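Local coordinates for FAD:protein FMN transferase (Vibrio cholerae, PDB 6NXI), which probably transfers the FMN moiety of FAD to a threonine hydroxyl of a target flavoprotein, releasing AMP in a magnesium-dependent reaction, at residues A[50-55]-A[148-153]; A[221-226]-A[270-275]. All blocks are in the same frame, centred on the assembly; numbering follows the deposited sequence.

Contact 1 of 2, residues A[50-55]-A[148-153]; sequences MSTYRK and ELYVDL. With FAD (flavin-adenine dinucleotide), chain B.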
# COMPACT_ATOMS: atom_id res chain seq x y z
N MET A 50 13.79 0.28 -2.28
CA MET A 50 12.80 0.70 -1.27
C MET A 50 12.50 -0.35 -0.19
O MET A 50 11.61 -0.04 0.65
CB MET A 50 11.52 1.15 -1.97
CG MET A 50 11.80 2.51 -2.72
SD MET A 50 10.37 3.11 -3.63
CE MET A 50 10.81 2.90 -5.36
N SER A 51 13.17 -1.51 -0.18
CA SER A 51 12.98 -2.53 0.89
C SER A 51 13.64 -2.08 2.20
O SER A 51 14.85 -1.92 2.22
CB SER A 51 13.47 -3.88 0.53
OG SER A 51 13.22 -4.82 1.63
N THR A 52 12.88 -1.98 3.29
CA THR A 52 13.50 -1.78 4.62
C THR A 52 14.28 -3.00 5.09
O THR A 52 15.08 -2.83 6.05
CB THR A 52 12.45 -1.43 5.68
OG1 THR A 52 11.46 -2.46 5.58
CG2 THR A 52 11.94 -0.02 5.46
N TYR A 53 14.03 -4.20 4.52
CA TYR A 53 14.58 -5.50 4.98
C TYR A 53 15.93 -5.79 4.31
O TYR A 53 16.62 -6.70 4.75
CB TYR A 53 13.58 -6.63 4.72
CG TYR A 53 12.33 -6.56 5.56
CD1 TYR A 53 12.19 -7.31 6.73
CD2 TYR A 53 11.29 -5.75 5.14
CE1 TYR A 53 11.00 -7.26 7.44
CE2 TYR A 53 10.13 -5.64 5.88
CZ TYR A 53 9.98 -6.41 7.01
OH TYR A 53 8.77 -6.27 7.66
N ARG A 54 16.26 -5.10 3.22
CA ARG A 54 17.59 -5.19 2.57
C ARG A 54 18.48 -4.07 3.10
O ARG A 54 18.16 -2.90 2.93
CB ARG A 54 17.42 -5.14 1.05
CG ARG A 54 16.57 -6.28 0.51
CD ARG A 54 16.65 -6.37 -1.02
NE ARG A 54 15.76 -7.42 -1.47
CZ ARG A 54 15.63 -7.87 -2.70
NH1 ARG A 54 16.27 -7.30 -3.70
NH2 ARG A 54 14.75 -8.85 -2.91
N LYS A 55 19.55 -4.48 3.77
CA LYS A 55 20.45 -3.57 4.53
C LYS A 55 21.13 -2.59 3.57
O LYS A 55 21.53 -1.52 4.03
CB LYS A 55 21.48 -4.40 5.31
CG LYS A 55 20.91 -5.24 6.45
CD LYS A 55 21.89 -6.28 6.99
CE LYS A 55 21.57 -6.74 8.40
NZ LYS A 55 20.70 -7.94 8.44
N GLU A 148 18.11 9.71 13.60
CA GLU A 148 17.53 8.38 13.89
C GLU A 148 16.30 8.14 13.01
O GLU A 148 15.62 7.10 13.24
CB GLU A 148 17.13 8.28 15.37
CG GLU A 148 18.26 8.58 16.34
CD GLU A 148 18.46 10.04 16.73
OE1 GLU A 148 17.78 10.94 16.15
OE2 GLU A 148 19.29 10.29 17.67
N LEU A 149 15.93 9.10 12.16
CA LEU A 149 14.69 9.03 11.34
C LEU A 149 14.76 7.73 10.56
O LEU A 149 15.83 7.42 10.04
CB LEU A 149 14.54 10.22 10.38
CG LEU A 149 13.10 10.50 9.94
CD1 LEU A 149 12.32 11.20 11.04
CD2 LEU A 149 13.07 11.32 8.69
N TYR A 150 13.67 6.97 10.51
CA TYR A 150 13.65 5.67 9.79
C TYR A 150 12.37 5.66 8.96
O TYR A 150 11.27 5.65 9.50
CB TYR A 150 13.70 4.54 10.81
CG TYR A 150 13.86 3.14 10.27
CD1 TYR A 150 12.86 2.53 9.51
CD2 TYR A 150 14.99 2.38 10.54
CE1 TYR A 150 13.03 1.26 9.00
CE2 TYR A 150 15.16 1.09 10.04
CZ TYR A 150 14.15 0.51 9.29
OH TYR A 150 14.36 -0.76 8.81
N VAL A 151 12.53 5.76 7.65
CA VAL A 151 11.39 5.83 6.68
C VAL A 151 11.09 4.40 6.26
O VAL A 151 12.01 3.62 5.96
CB VAL A 151 11.76 6.70 5.46
CG1 VAL A 151 10.70 6.63 4.41
CG2 VAL A 151 12.02 8.14 5.86
N ASP A 152 9.80 4.08 6.26
CA ASP A 152 9.22 2.77 5.90
C ASP A 152 8.26 3.01 4.75
O ASP A 152 7.33 3.83 4.92
CB ASP A 152 8.49 2.26 7.12
CG ASP A 152 7.76 0.95 6.92
OD1 ASP A 152 7.77 0.42 5.83
OD2 ASP A 152 7.21 0.46 7.93
N LEU A 153 8.52 2.45 3.56
CA LEU A 153 7.61 2.63 2.43
C LEU A 153 6.75 1.38 2.22
O LEU A 153 6.18 1.26 1.14
CB LEU A 153 8.40 3.00 1.17
CG LEU A 153 9.24 4.27 1.34
CD1 LEU A 153 10.09 4.52 0.10
CD2 LEU A 153 8.35 5.45 1.63
PA FAD B . -0.66 -1.44 4.23
O1A FAD B . -1.93 -1.49 4.99
O2A FAD B . -0.67 -1.04 2.81
O5B FAD B . 0.41 -0.53 5.00
C5B FAD B . 0.80 -1.02 6.30
C4B FAD B . 2.30 -0.98 6.47
O4B FAD B . 2.83 0.36 6.35
C3B FAD B . 2.74 -1.49 7.84
O3B FAD B . 3.01 -2.89 7.78
C2B FAD B . 3.96 -0.63 8.16
O2B FAD B . 5.12 -1.15 7.54
C1B FAD B . 3.59 0.70 7.51
N9A FAD B . 2.79 1.61 8.31
C8A FAD B . 2.06 1.34 9.47
N7A FAD B . 1.35 2.37 9.85
C5A FAD B . 1.65 3.39 8.96
C6A FAD B . 1.22 4.72 8.88
N6A FAD B . 0.31 5.28 9.70
N1A FAD B . 1.68 5.44 7.83
C2A FAD B . 2.57 4.87 7.00
N3A FAD B . 3.05 3.62 6.98
C4A FAD B . 2.54 2.92 8.01
N1 FAD B . 8.23 -8.12 4.29
C2 FAD B . 9.12 -9.10 4.67
O2 FAD B . 8.81 -9.90 5.59
N3 FAD B . 10.32 -9.25 4.07
C4 FAD B . 10.75 -8.43 3.06
O4 FAD B . 11.85 -8.57 2.56
C4X FAD B . 9.86 -7.38 2.64
N5 FAD B . 10.25 -6.56 1.68
C5X FAD B . 9.39 -5.56 1.30
C6 FAD B . 9.78 -4.66 0.29
C7 FAD B . 8.98 -3.63 -0.15
C7M FAD B . 9.48 -2.71 -1.24
C8 FAD B . 7.70 -3.48 0.42
C8M FAD B . 6.78 -2.37 0.00
C9 FAD B . 7.29 -4.36 1.43
C9A FAD B . 8.11 -5.41 1.88
N10 FAD B . 7.74 -6.30 2.90
C10 FAD B . 8.59 -7.30 3.32
C1' FAD B . 6.38 -6.22 3.49
C2' FAD B . 6.20 -5.12 4.48
O2' FAD B . 7.03 -5.32 5.61
C3' FAD B . 4.73 -5.11 4.94
O3' FAD B . 4.36 -6.29 5.61
C4' FAD B . 3.72 -4.98 3.81
O4' FAD B . 4.21 -4.07 2.84
C5' FAD B . 2.34 -4.61 4.32
O5' FAD B . 1.50 -4.32 3.18
P FAD B . -0.06 -4.18 3.39
O1P FAD B . -0.59 -5.25 4.22
O2P FAD B . -0.53 -3.89 1.98
O3P FAD B . -0.03 -2.88 4.30
O HOH W 1 9.65 0.16 2.50
O HOH W 2 16.02 0.19 6.68
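T52 sets its methyl CG2 against the backbone of the other segment, 3.7 Å from V151 O, and also leans it obliquely on the ring of Y150, at CE1. The apolar pair is M50 with L153, whose CD1 lies 3.9 Å from M50 CG and nearly as close to the sulfur. Two waters complete the join: one donates to M50 O and accepts from L153 N, and the other links T52 O weakly to Y150 OH.

Both segments then turn to the FAD. The pyrimidine part of the isoalloxazine lies over one face of the Y53 ring, with FAD N3 3.6 Å above the ring plane, over its centre, and Y53 OH comes within 2.9 Å of FAD O2'. S51 OG, anti to the backbone N (chi1 -179°), accepts from Y53 N at 3.1 Å in an ST turn, which helps set the backbone from which the Y53 ring departs. D152 takes a hydrogen bond from the adenosine ribose hydroxyl, FAD O2B to D152 OD2 at 2.7 Å, while its OD1 is held by S154. Two loops distant in sequence thus line the FAD pocket. Segment 50-55 follows helix 32-50, and the loop holding 148-153 leads into helix 157-171; helix 58-64 packs on T52, V151 and L153 through L59, and V80 of helix 75-90 touches M50 and L153.

Contact 2 of 2, residues A[221-226]-A[270-275]; sequences AIATSG and GLATGL. With MG (magnesium ion), chain C; FAD (flavin-adenine dinucleotide), chain B.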
# COMPACT_ATOMS: atom_id res chain seq x y z
N ALA A 221 -6.73 0.91 -10.59
CA ALA A 221 -6.04 0.19 -9.51
C ALA A 221 -6.95 0.15 -8.28
O ALA A 221 -7.81 1.04 -8.12
CB ALA A 221 -4.73 0.85 -9.18
N ILE A 222 -6.79 -0.92 -7.54
CA ILE A 222 -7.52 -1.18 -6.29
C ILE A 222 -6.54 -1.57 -5.21
O ILE A 222 -5.80 -2.52 -5.37
CB ILE A 222 -8.58 -2.30 -6.50
CG1 ILE A 222 -9.38 -2.14 -7.78
CG2 ILE A 222 -9.43 -2.34 -5.26
CD1 ILE A 222 -8.81 -2.88 -9.00
N ALA A 223 -6.70 -0.98 -4.03
CA ALA A 223 -5.87 -1.31 -2.86
C ALA A 223 -6.80 -1.47 -1.69
O ALA A 223 -7.81 -0.73 -1.59
CB ALA A 223 -4.85 -0.25 -2.56
N THR A 224 -6.45 -2.41 -0.82
CA THR A 224 -7.23 -2.68 0.41
C THR A 224 -6.31 -2.70 1.63
O THR A 224 -5.31 -3.41 1.60
CB THR A 224 -7.97 -4.01 0.27
OG1 THR A 224 -8.88 -3.94 -0.83
CG2 THR A 224 -8.77 -4.35 1.50
N SER A 225 -6.66 -2.00 2.71
CA SER A 225 -5.96 -2.14 4.00
C SER A 225 -6.91 -2.71 5.03
O SER A 225 -8.12 -2.54 4.85
CB SER A 225 -5.36 -0.82 4.41
OG SER A 225 -4.16 -0.64 3.68
N GLY A 226 -6.35 -3.44 5.99
CA GLY A 226 -7.11 -4.16 7.02
C GLY A 226 -7.54 -5.54 6.54
O GLY A 226 -7.58 -5.79 5.33
N GLY A 270 -1.38 3.99 -0.66
CA GLY A 270 -1.21 5.02 0.39
C GLY A 270 -2.54 5.46 0.95
O GLY A 270 -2.67 5.58 2.19
N LEU A 271 -3.52 5.68 0.08
CA LEU A 271 -4.85 6.19 0.51
C LEU A 271 -5.57 5.19 1.39
O LEU A 271 -6.12 5.61 2.44
CB LEU A 271 -5.69 6.54 -0.71
CG LEU A 271 -5.35 7.90 -1.30
CD1 LEU A 271 -6.09 8.08 -2.60
CD2 LEU A 271 -5.67 9.05 -0.36
N ALA A 272 -5.52 3.91 1.03
CA ALA A 272 -6.28 2.92 1.80
C ALA A 272 -5.77 2.92 3.24
O ALA A 272 -6.59 2.90 4.17
CB ALA A 272 -6.17 1.58 1.13
N THR A 273 -4.44 2.94 3.44
CA THR A 273 -3.89 2.88 4.81
C THR A 273 -4.22 4.21 5.51
O THR A 273 -4.61 4.24 6.70
CB THR A 273 -2.38 2.58 4.78
OG1 THR A 273 -2.10 1.40 3.98
CG2 THR A 273 -1.88 2.41 6.20
N GLY A 274 -3.99 5.34 4.83
CA GLY A 274 -4.20 6.66 5.41
C GLY A 274 -5.62 6.87 5.85
O GLY A 274 -5.85 7.29 7.01
N LEU A 275 -6.58 6.53 4.99
CA LEU A 275 -8.00 6.72 5.34
C LEU A 275 -8.37 5.76 6.50
O LEU A 275 -9.13 6.17 7.41
CB LEU A 275 -8.88 6.53 4.11
CG LEU A 275 -8.63 7.50 2.96
CD1 LEU A 275 -9.58 7.18 1.81
CD2 LEU A 275 -8.82 8.96 3.37
MG MG C . -0.99 1.15 1.93
PA FAD B . -0.66 -1.44 4.23
O1A FAD B . -1.93 -1.49 4.99
O2A FAD B . -0.67 -1.04 2.81
O5B FAD B . 0.41 -0.53 5.00
C5B FAD B . 0.80 -1.02 6.30
C4B FAD B . 2.30 -0.98 6.47
O4B FAD B . 2.83 0.36 6.35
C3B FAD B . 2.74 -1.49 7.84
O3B FAD B . 3.01 -2.89 7.78
C2B FAD B . 3.96 -0.63 8.16
O2B FAD B . 5.12 -1.15 7.54
C1B FAD B . 3.59 0.70 7.51
N9A FAD B . 2.79 1.61 8.31
C8A FAD B . 2.06 1.34 9.47
N7A FAD B . 1.35 2.37 9.85
C5A FAD B . 1.65 3.39 8.96
C6A FAD B . 1.22 4.72 8.88
N6A FAD B . 0.31 5.28 9.70
N1A FAD B . 1.68 5.44 7.83
C2A FAD B . 2.57 4.87 7.00
N3A FAD B . 3.05 3.62 6.98
C4A FAD B . 2.54 2.92 8.01
N1 FAD B . 8.23 -8.12 4.29
C2 FAD B . 9.12 -9.10 4.67
O2 FAD B . 8.81 -9.90 5.59
N3 FAD B . 10.32 -9.25 4.07
C4 FAD B . 10.75 -8.43 3.06
O4 FAD B . 11.85 -8.57 2.56
C4X FAD B . 9.86 -7.38 2.64
N5 FAD B . 10.25 -6.56 1.68
C5X FAD B . 9.39 -5.56 1.30
C6 FAD B . 9.78 -4.66 0.29
C7 FAD B . 8.98 -3.63 -0.15
C7M FAD B . 9.48 -2.71 -1.24
C8 FAD B . 7.70 -3.48 0.42
C8M FAD B . 6.78 -2.37 0.00
C9 FAD B . 7.29 -4.36 1.43
C9A FAD B . 8.11 -5.41 1.88
N10 FAD B . 7.74 -6.30 2.90
C10 FAD B . 8.59 -7.30 3.32
C1' FAD B . 6.38 -6.22 3.49
C2' FAD B . 6.20 -5.12 4.48
O2' FAD B . 7.03 -5.32 5.61
C3' FAD B . 4.73 -5.11 4.94
O3' FAD B . 4.36 -6.29 5.61
C4' FAD B . 3.72 -4.98 3.81
O4' FAD B . 4.21 -4.07 2.84
C5' FAD B . 2.34 -4.61 4.32
O5' FAD B . 1.50 -4.32 3.18
P FAD B . -0.06 -4.18 3.39
O1P FAD B . -0.59 -5.25 4.22
O2P FAD B . -0.53 -3.89 1.98
O3P FAD B . -0.03 -2.88 4.30
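A272 sets its methyl CB against strand 221-225, 4.3 Å from A223 CB and 3.9 Å from both A223 O and S225 OG. This is helix-on-sheet packing in the ApbE fold: helix 265-278 lies on the antiparallel eight-stranded sheet, its local axis 7.0 Å from that of the strand and inclined by 30°. The small alanine side chains suit so close an approach, and S225 CB rests 3.9 Å from A272 O. A223 also touches A268 one turn earlier on the helix, while A272 reaches V260 of the adjacent strand 255-262.

At the C-terminal end of the strand the packing gives way to the pyrophosphate site. S225 OG donates to FAD O1A at 2.7 Å, so the strand end grips an oxygen of the adenosine-side phosphate. From the helix, T273 supplies OG1 to a magnesium ion, and its position anti to the carbonyl carbon (chi1 -53°) brings the hydroxyl to the metal. The same magnesium binds FAD O2A of the adenosine-side phosphate, so strand and helix hold two different oxygens of one group, and the metal would be expected to offset some of the phosphate charge. D269 and T155, each through its backbone O, are further ligands of this ion. The two hydroxyls themselves lie side by side, S225 OG 2.9 Å from T273 OG1, and the T273 OG1 to magnesium bond measures 2.3 Å.

Overall arrangement
The two contacts follow one another along the chain, contact 1 closing before contact 2 opens, and their centres lie 20 Å apart. They do not touch, with nearest atoms about 8 Å apart, and FAD spans the gap. Contact 1 lies in loops that follow helix 32-50 and strand 141-144; contact 2 forms where strand 220-225 meets helix 265-278, near the centre of the chain. The connection between them includes T155, just past segment 148-153, which shares a magnesium ion with T273. Contact 1 holds the isoalloxazine and the adenosine ribose, contact 2 the AMP-side phosphate next to the pyrophosphate link that FMN transfer would break.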